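Local structure of DNA-binding response regulator (Paenisporosarcina sp. TG-14, 6JQS) at residues 41-44 / 45-49; 61-64 / 65-69; 30-33 / 34-38. The protein probably binds DNA through a LuxR-type helix-turn-helix domain and regulates transcription in a spore-forming bacterium. All coordinates share one frame; numbering follows the deposited sequence.

Contact 1. Residues 41-44 / 45-49; sequences KTVR and NHISN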
loop_
_atom_site.group_PDB
_atom_site.type_symbol
_atom_site.label_atom_id
_atom_site.label_comp_id
_atom_site.label_asym_id
_atom_site.label_seq_id
_atom_site.Cartn_x
_atom_site.Cartn_y
_atom_site.Cartn_z
ATOM N N LYS A 41 -3.250 11.692 5.637
ATOM C CA LYS A 41 -4.692 11.378 5.420
ATOM C C LYS A 41 -4.884 10.692 4.066
ATOM O O LYS A 41 -5.753 9.753 3.992
ATOM C CB LYS A 41 -5.550 12.640 5.543
ATOM C CG LYS A 41 -5.675 13.162 6.962
ATOM C CD LYS A 41 -6.485 14.438 7.072
ATOM C CE LYS A 41 -6.218 15.156 8.377
ATOM N NZ LYS A 41 -7.206 16.238 8.609
ATOM N N THR A 42 -4.143 11.143 3.054
ATOM C CA THR A 42 -4.227 10.636 1.663
ATOM C C THR A 42 -3.609 9.222 1.639
ATOM O O THR A 42 -4.180 8.360 0.970
ATOM C CB THR A 42 -3.509 11.553 0.681
ATOM O OG1 THR A 42 -4.045 12.869 0.789
ATOM C CG2 THR A 42 -3.608 11.097 -0.768
ATOM N N VAL A 43 -2.481 9.024 2.342
ATOM C CA VAL A 43 -1.817 7.688 2.476
ATOM C C VAL A 43 -2.819 6.699 3.053
ATOM O O VAL A 43 -3.073 5.649 2.420
ATOM C CB VAL A 43 -0.544 7.727 3.325
ATOM C CG1 VAL A 43 -0.016 6.321 3.621
ATOM C CG2 VAL A 43 0.503 8.587 2.674
ATOM N N ARG A 44 -3.437 7.048 4.175
ATOM C CA ARG A 44 -4.502 6.219 4.814
ATOM C C ARG A 44 -5.659 5.912 3.860
ATOM O O ARG A 44 -6.133 4.727 3.857
ATOM C CB ARG A 44 -4.993 6.914 6.085
ATOM C CG ARG A 44 -3.978 6.926 7.215
ATOM C CD ARG A 44 -4.736 7.146 8.508
ATOM N NE ARG A 44 -3.860 7.257 9.651
ATOM C CZ ARG A 44 -3.325 8.387 10.109
ATOM N NH1 ARG A 44 -3.555 9.551 9.513
ATOM N NH2 ARG A 44 -2.542 8.338 11.174
ATOM N N ASN A 45 -6.168 6.909 3.124
ATOM C CA ASN A 45 -7.314 6.733 2.193
ATOM C C ASN A 45 -6.884 5.836 1.026
ATOM O O ASN A 45 -7.712 5.042 0.561
ATOM C CB ASN A 45 -7.928 8.058 1.751
ATOM C CG ASN A 45 -8.715 8.696 2.885
ATOM O OD1 ASN A 45 -9.417 8.004 3.607
ATOM N ND2 ASN A 45 -8.589 9.987 3.048
ATOM N N HIS A 46 -5.634 5.889 0.614
ATOM C CA HIS A 46 -5.151 5.000 -0.481
ATOM C C HIS A 46 -5.156 3.534 -0.020
ATOM O O HIS A 46 -5.520 2.638 -0.800
ATOM C CB HIS A 46 -3.759 5.434 -0.912
ATOM C CG HIS A 46 -3.739 6.462 -1.981
ATOM N ND1 HIS A 46 -3.138 7.706 -1.791
ATOM C CD2 HIS A 46 -4.240 6.458 -3.233
ATOM C CE1 HIS A 46 -3.272 8.407 -2.891
ATOM N NE2 HIS A 46 -3.977 7.687 -3.761
ATOM N N ILE A 47 -4.653 3.313 1.180
ATOM C CA ILE A 47 -4.605 2.006 1.854
ATOM C C ILE A 47 -6.048 1.514 1.973
ATOM O O ILE A 47 -6.316 0.331 1.607
ATOM C CB ILE A 47 -3.871 2.130 3.201
ATOM C CG1 ILE A 47 -2.374 2.384 3.007
ATOM C CG2 ILE A 47 -4.149 0.910 4.054
ATOM C CD1 ILE A 47 -1.652 2.837 4.260
ATOM N N SER A 48 -6.974 2.350 2.462
ATOM C CA SER A 48 -8.389 1.907 2.623
ATOM C C SER A 48 -8.968 1.497 1.290
ATOM O O SER A 48 -9.684 0.445 1.230
ATOM C CB SER A 48 -9.277 2.902 3.267
ATOM O OG SER A 48 -8.756 3.222 4.533
ATOM N N ASN A 49 -8.690 2.300 0.264
ATOM C CA ASN A 49 -9.205 2.033 -1.092
ATOM C C ASN A 49 -8.672 0.690 -1.590
ATOM O O ASN A 49 -9.433 -0.042 -2.238
ATOM C CB ASN A 49 -8.820 3.201 -2.000
ATOM C CG ASN A 49 -9.686 3.304 -3.227
ATOM O OD1 ASN A 49 -10.876 3.049 -3.147
ATOM N ND2 ASN A 49 -9.089 3.701 -4.335
#

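Contact 2. Residues 61-64 / 65-69; sequences QAIL and ELLRL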
loop_
_atom_site.group_PDB
_atom_site.type_symbol
_atom_site.label_atom_id
_atom_site.label_comp_id
_atom_site.label_asym_id
_atom_site.label_seq_id
_atom_site.Cartn_x
_atom_site.Cartn_y
_atom_site.Cartn_z
ATOM N N GLN A 61 -3.447 -8.559 5.187
ATOM C CA GLN A 61 -4.004 -9.398 4.095
ATOM C C GLN A 61 -3.868 -8.644 2.758
ATOM O O GLN A 61 -3.689 -9.332 1.744
ATOM C CB GLN A 61 -5.450 -9.849 4.409
ATOM C CG GLN A 61 -5.587 -11.051 5.369
ATOM C CD GLN A 61 -4.824 -12.267 4.878
ATOM O OE1 GLN A 61 -4.964 -12.697 3.736
ATOM N NE2 GLN A 61 -3.942 -12.808 5.702
ATOM N N ALA A 62 -3.949 -7.300 2.713
ATOM C CA ALA A 62 -3.673 -6.498 1.480
ATOM C C ALA A 62 -2.238 -6.770 0.995
ATOM O O ALA A 62 -2.086 -7.125 -0.165
ATOM C CB ALA A 62 -3.895 -5.019 1.668
ATOM N N ILE A 63 -1.237 -6.593 1.857
ATOM C CA ILE A 63 0.200 -6.907 1.564
ATOM C C ILE A 63 0.306 -8.329 0.989
ATOM O O ILE A 63 0.931 -8.463 -0.048
ATOM C CB ILE A 63 1.092 -6.690 2.811
ATOM C CG1 ILE A 63 1.085 -5.214 3.200
ATOM C CG2 ILE A 63 2.516 -7.191 2.604
ATOM C CD1 ILE A 63 1.529 -4.867 4.616
ATOM N N LEU A 64 -0.233 -9.336 1.671
ATOM C CA LEU A 64 -0.064 -10.759 1.283
ATOM C C LEU A 64 -0.751 -10.947 -0.069
ATOM O O LEU A 64 -0.169 -11.675 -0.918
ATOM C CB LEU A 64 -0.598 -11.706 2.359
ATOM C CG LEU A 64 0.123 -11.622 3.716
ATOM C CD1 LEU A 64 -0.610 -12.417 4.757
ATOM C CD2 LEU A 64 1.571 -12.091 3.617
ATOM N N GLU A 65 -1.911 -10.317 -0.305
ATOM C CA GLU A 65 -2.610 -10.422 -1.628
ATOM C C GLU A 65 -1.743 -9.876 -2.761
ATOM O O GLU A 65 -1.596 -10.592 -3.813
ATOM C CB GLU A 65 -3.987 -9.754 -1.619
ATOM C CG GLU A 65 -5.043 -10.677 -1.072
ATOM C CD GLU A 65 -5.306 -11.932 -1.898
ATOM O OE1 GLU A 65 -5.797 -11.803 -3.063
ATOM O OE2 GLU A 65 -5.016 -13.023 -1.398
ATOM N N LEU A 66 -1.103 -8.737 -2.521
ATOM C CA LEU A 66 -0.267 -8.020 -3.514
ATOM C C LEU A 66 1.079 -8.764 -3.683
ATOM O O LEU A 66 1.571 -8.791 -4.815
ATOM C CB LEU A 66 -0.081 -6.565 -3.111
ATOM C CG LEU A 66 -1.346 -5.701 -3.048
ATOM C CD1 LEU A 66 -1.025 -4.357 -2.436
ATOM C CD2 LEU A 66 -1.949 -5.546 -4.430
ATOM N N LEU A 67 1.646 -9.388 -2.645
ATOM C CA LEU A 67 2.801 -10.341 -2.826
ATOM C C LEU A 67 2.344 -11.534 -3.673
ATOM O O LEU A 67 3.107 -11.923 -4.600
ATOM C CB LEU A 67 3.360 -10.829 -1.480
ATOM C CG LEU A 67 4.086 -9.781 -0.643
ATOM C CD1 LEU A 67 4.158 -10.205 0.811
ATOM C CD2 LEU A 67 5.479 -9.474 -1.225
ATOM N N ARG A 68 1.163 -12.107 -3.431
ATOM C CA ARG A 68 0.676 -13.287 -4.208
ATOM C C ARG A 68 0.461 -12.912 -5.678
ATOM O O ARG A 68 0.607 -13.781 -6.537
ATOM C CB ARG A 68 -0.668 -13.778 -3.674
ATOM C CG ARG A 68 -0.560 -14.598 -2.406
ATOM C CD ARG A 68 -1.884 -14.690 -1.700
ATOM N NE ARG A 68 -1.653 -15.236 -0.384
ATOM C CZ ARG A 68 -2.286 -14.840 0.742
ATOM N NH1 ARG A 68 -3.194 -13.892 0.737
ATOM N NH2 ARG A 68 -1.976 -15.388 1.894
ATOM N N LEU A 69 0.123 -11.658 -5.955
ATOM C CA LEU A 69 -0.169 -11.167 -7.335
ATOM C C LEU A 69 1.103 -10.714 -8.056
ATOM O O LEU A 69 0.964 -10.259 -9.192
ATOM C CB LEU A 69 -1.127 -9.973 -7.279
ATOM C CG LEU A 69 -2.595 -10.277 -6.982
ATOM C CD1 LEU A 69 -3.358 -8.974 -6.812
ATOM C CD2 LEU A 69 -3.240 -11.107 -8.065
#

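Contact 3. Residues 30-33 / 34-38; sequences KDIS and IQLKI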
loop_
_atom_site.group_PDB
_atom_site.type_symbol
_atom_site.label_atom_id
_atom_site.label_comp_id
_atom_site.label_asym_id
_atom_site.label_seq_id
_atom_site.Cartn_x
_atom_site.Cartn_y
_atom_site.Cartn_z
ATOM N N LYS A 30 2.961 8.013 8.458
ATOM C CA LYS A 30 3.607 9.337 8.644
ATOM C C LYS A 30 4.944 9.371 7.910
ATOM O O LYS A 30 5.095 10.262 7.092
ATOM C CB LYS A 30 3.773 9.679 10.125
ATOM C CG LYS A 30 4.539 10.968 10.383
ATOM C CD LYS A 30 3.927 11.795 11.500
ATOM C CE LYS A 30 4.474 13.209 11.534
ATOM N NZ LYS A 30 5.909 13.222 11.915
ATOM N N ASP A 31 5.817 8.374 8.099
ATOM C CA ASP A 31 7.065 8.210 7.293
ATOM C C ASP A 31 6.737 8.187 5.798
ATOM O O ASP A 31 7.490 8.795 4.994
ATOM C CB ASP A 31 7.841 6.941 7.689
ATOM C CG ASP A 31 8.242 6.841 9.160
ATOM O OD1 ASP A 31 8.363 7.915 9.814
ATOM O OD2 ASP A 31 8.434 5.683 9.648
ATOM N N ILE A 32 5.713 7.434 5.385
ATOM C CA ILE A 32 5.385 7.238 3.937
ATOM C C ILE A 32 4.994 8.603 3.323
ATOM O O ILE A 32 5.346 8.907 2.142
ATOM C CB ILE A 32 4.270 6.176 3.779
ATOM C CG1 ILE A 32 4.718 4.789 4.276
ATOM C CG2 ILE A 32 3.781 6.113 2.338
ATOM C CD1 ILE A 32 3.732 3.668 4.008
ATOM N N SER A 33 4.218 9.381 4.064
ATOM C CA SER A 33 3.651 10.655 3.556
ATOM C C SER A 33 4.807 11.643 3.334
ATOM O O SER A 33 4.865 12.244 2.246
ATOM C CB SER A 33 2.613 11.166 4.494
ATOM O OG SER A 33 3.180 11.492 5.731
ATOM N N ILE A 34 5.743 11.704 4.289
ATOM C CA ILE A 34 7.016 12.480 4.179
ATOM C C ILE A 34 7.767 12.015 2.918
ATOM O O ILE A 34 7.938 12.834 2.009
ATOM C CB ILE A 34 7.841 12.366 5.474
ATOM C CG1 ILE A 34 7.133 13.094 6.622
ATOM C CG2 ILE A 34 9.263 12.865 5.267
ATOM C CD1 ILE A 34 7.785 12.928 7.974
ATOM N N GLN A 35 8.137 10.739 2.813
ATOM C CA GLN A 35 8.939 10.249 1.661
ATOM C C GLN A 35 8.254 10.536 0.320
ATOM O O GLN A 35 8.974 10.879 -0.616
ATOM C CB GLN A 35 9.222 8.754 1.752
ATOM C CG GLN A 35 10.232 8.318 0.697
ATOM C CD GLN A 35 10.764 6.935 0.960
ATOM O OE1 GLN A 35 10.923 6.519 2.107
ATOM N NE2 GLN A 35 11.012 6.203 -0.113
ATOM N N LEU A 36 6.932 10.340 0.184
ATOM C CA LEU A 36 6.233 10.521 -1.129
ATOM C C LEU A 36 5.704 11.963 -1.283
ATOM O O LEU A 36 5.253 12.302 -2.372
ATOM C CB LEU A 36 5.109 9.494 -1.269
ATOM C CG LEU A 36 5.516 8.020 -1.162
ATOM C CD1 LEU A 36 4.289 7.133 -1.280
ATOM C CD2 LEU A 36 6.539 7.625 -2.219
ATOM N N LYS A 37 5.784 12.772 -0.233
ATOM C CA LYS A 37 5.443 14.225 -0.222
ATOM C C LYS A 37 3.941 14.374 -0.508
ATOM O O LYS A 37 3.560 15.044 -1.470
ATOM C CB LYS A 37 6.384 15.008 -1.154
ATOM C CG LYS A 37 7.735 15.370 -0.528
ATOM C CD LYS A 37 8.581 16.359 -1.325
ATOM C CE LYS A 37 9.636 15.702 -2.192
ATOM N NZ LYS A 37 9.046 14.674 -3.080
ATOM N N ILE A 38 3.124 13.745 0.332
ATOM C CA ILE A 38 1.636 13.804 0.275
ATOM C C ILE A 38 1.150 13.826 1.716
ATOM O O ILE A 38 1.962 13.522 2.608
ATOM C CB ILE A 38 1.053 12.617 -0.522
ATOM C CG1 ILE A 38 1.344 11.267 0.144
ATOM C CG2 ILE A 38 1.504 12.656 -1.979
ATOM C CD1 ILE A 38 0.661 10.104 -0.570
#

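Contact 1. Residues 41-44 / 45-49
V43 and I47 sit one turn apart on helix 40-54 with their side chains alongside each other and pointing the same way, and this is the tight half of the contact. CG1 of V43 meets CD1 of I47 at 3.9 Å. The valine carries CG1 anti to its backbone N (chi1 171°), which swings that methyl down the helix toward the isoleucine. Both residues are buried: V43 packs on T29, I32 and S33 of helix 29-36, and I47 on T29 and on I19 of helix 14-24. The backbone N of I47 donates to O of V43 at 3.1 Å in a nearly straight bond.

T42 and H46 form a second pair, at the border of the buried strip. The methyl CG2 of T42 reaches CE1 of the H46 imidazole at 3.4 Å, while OG1 turns the other way to bond S39 OG. The H46 side chain touches R15 and I19 of helix 14-24.

The other flank is looser and faces solvent. The side chain of N45 folds back over O of K41, but at a poor angle for its ND2; the hydrogen bond to O of K41 comes instead from the backbone N of N45, at 3.0 Å. R44 runs out extended, and its NH2 pairs with E40 in a salt bridge. O of R44 accepts the backbone N of S48 at 2.9 Å. Helix 40-54, packed on helices 14-24 and 29-36 along one side, is the second helix of the LuxR-type helix-turn-helix pair and, by family analogy, probably the DNA-recognition helix.

Contact 2. Residues 61-64 / 65-69
The guanidinium of R68 lies with one face against L64, whose CB stands 3.6 Å above the plane of the R68 group and displaced from its middle. At its edge, in plane, are OE1 of Q61 and the carboxylate carbon of E65. The Q61 amide is turned 29° from the guanidinium plane, and its OE1 stops 3.7 Å from NH1 of R68, a loose approach. E65 supplies the firm partner: its OE2 receives NH1 of R68 at 2.9 Å in a hydrogen-bonded salt bridge. The approach is on the anti side of the carboxylate and slightly out of its plane, and the bond is bent. R68 gets there by staying extended from CG to NE, back along the helix, while E65 bends at chi2 (-64°) to bring its carboxylate round to meet it. The R68 chain also passes close to the L64 carbonyl, with R68 CG 3.3 Å from O of L64.

Helix 59-68 is the last helix of the LuxR-type helix-turn-helix domain, and its apolar side closes against the others. A62 touches I51 and L54 of helix 40-54 as well as F20 of helix 14-24; L66 reaches L54, F20 and the loop residues L12 and L72.

Beside this buried strip I63 and L67 lie alongside each other and point the same way, with CG2 of I63 3.9 Å from CD1 of L67; I63 continues onto F20 and V24, L67 onto L74. L64 meets the same L67 methyl more loosely, CD2 to CD1 at 4.3 Å. The backbone bonds step regularly from E65 to R68, among them N of L67 to O of I63 at 2.8 Å.

Contact 3. Residues 30-33 / 34-38
I32 and L36 are set side by side, one turn apart and pointing the same way, so that CG2 of I32 touches CD1 of L36 at 3.8 Å. CG2 of the isoleucine is anti to its backbone N, which directs this branch along the helix toward the leucine and leaves CG1 on the other side of CB. L36 in turn drapes over the carbonyl of I32, its CG 3.4 Å from that oxygen, while its own backbone N bonds the same atom. The pair faces inward: I32 meets L22 of helix 14-24 and Y27, and L36 meets E18 and I19.

S33 is turned quite differently. A chi1 of 64° tucks its OG back over the helix, where it donates to O of K30 at 2.7 Å and has a weak second bond to O of T29. The K30 oxygen also accepts N of I34 at 3.2 Å, in an almost straight bond, so two donors grip it and the buried hydroxyl is tied to the helix's own backbone.

Helix 29-36 is the first helix of the helix-turn-helix pair in this LuxR-type domain, and it stops here in a Schellman motif. K37 takes positive phi (64°) and turns the chain out of the helix. O of S33 then receives two backbone donors: a weak bond from N of K37 at 2.7 Å, well off line, and a straighter one from N of I38 at 3.0 Å.

Past the turn I38 brings CG1 to 4.2 Å from CA of S33, and its side chain also touches R15. On the outer flank I34 lays CG1 over the carbonyl of K30, 3.5 Å from that oxygen, and the amine of K30 runs out loosely beside CD1 of I34. Q35 extends outward on another side of the helix, reaching Y27.

In the fold
The three contacts follow one another along the chain, 30-38, then 41-49, then 61-69. Contacts 3 and 1 touch directly through V43: its CG2 meets I38 CD1 at 3.6 Å and S33 CB at 3.8 Å, and its CG1 meets I32 CG2 at 4.0 Å; the centres of the two contacts are about 12 Å apart. This is the junction of the helix-turn-helix pair. Contact 2 lies on the opposite side of the chain's centre, its centre about 17 Å from that of contact 1 and about 22 Å from that of contact 3, without touching either. Helix 14-24 bridges the gap, with I19 against contacts 1 and 3 and F20 against contact 2.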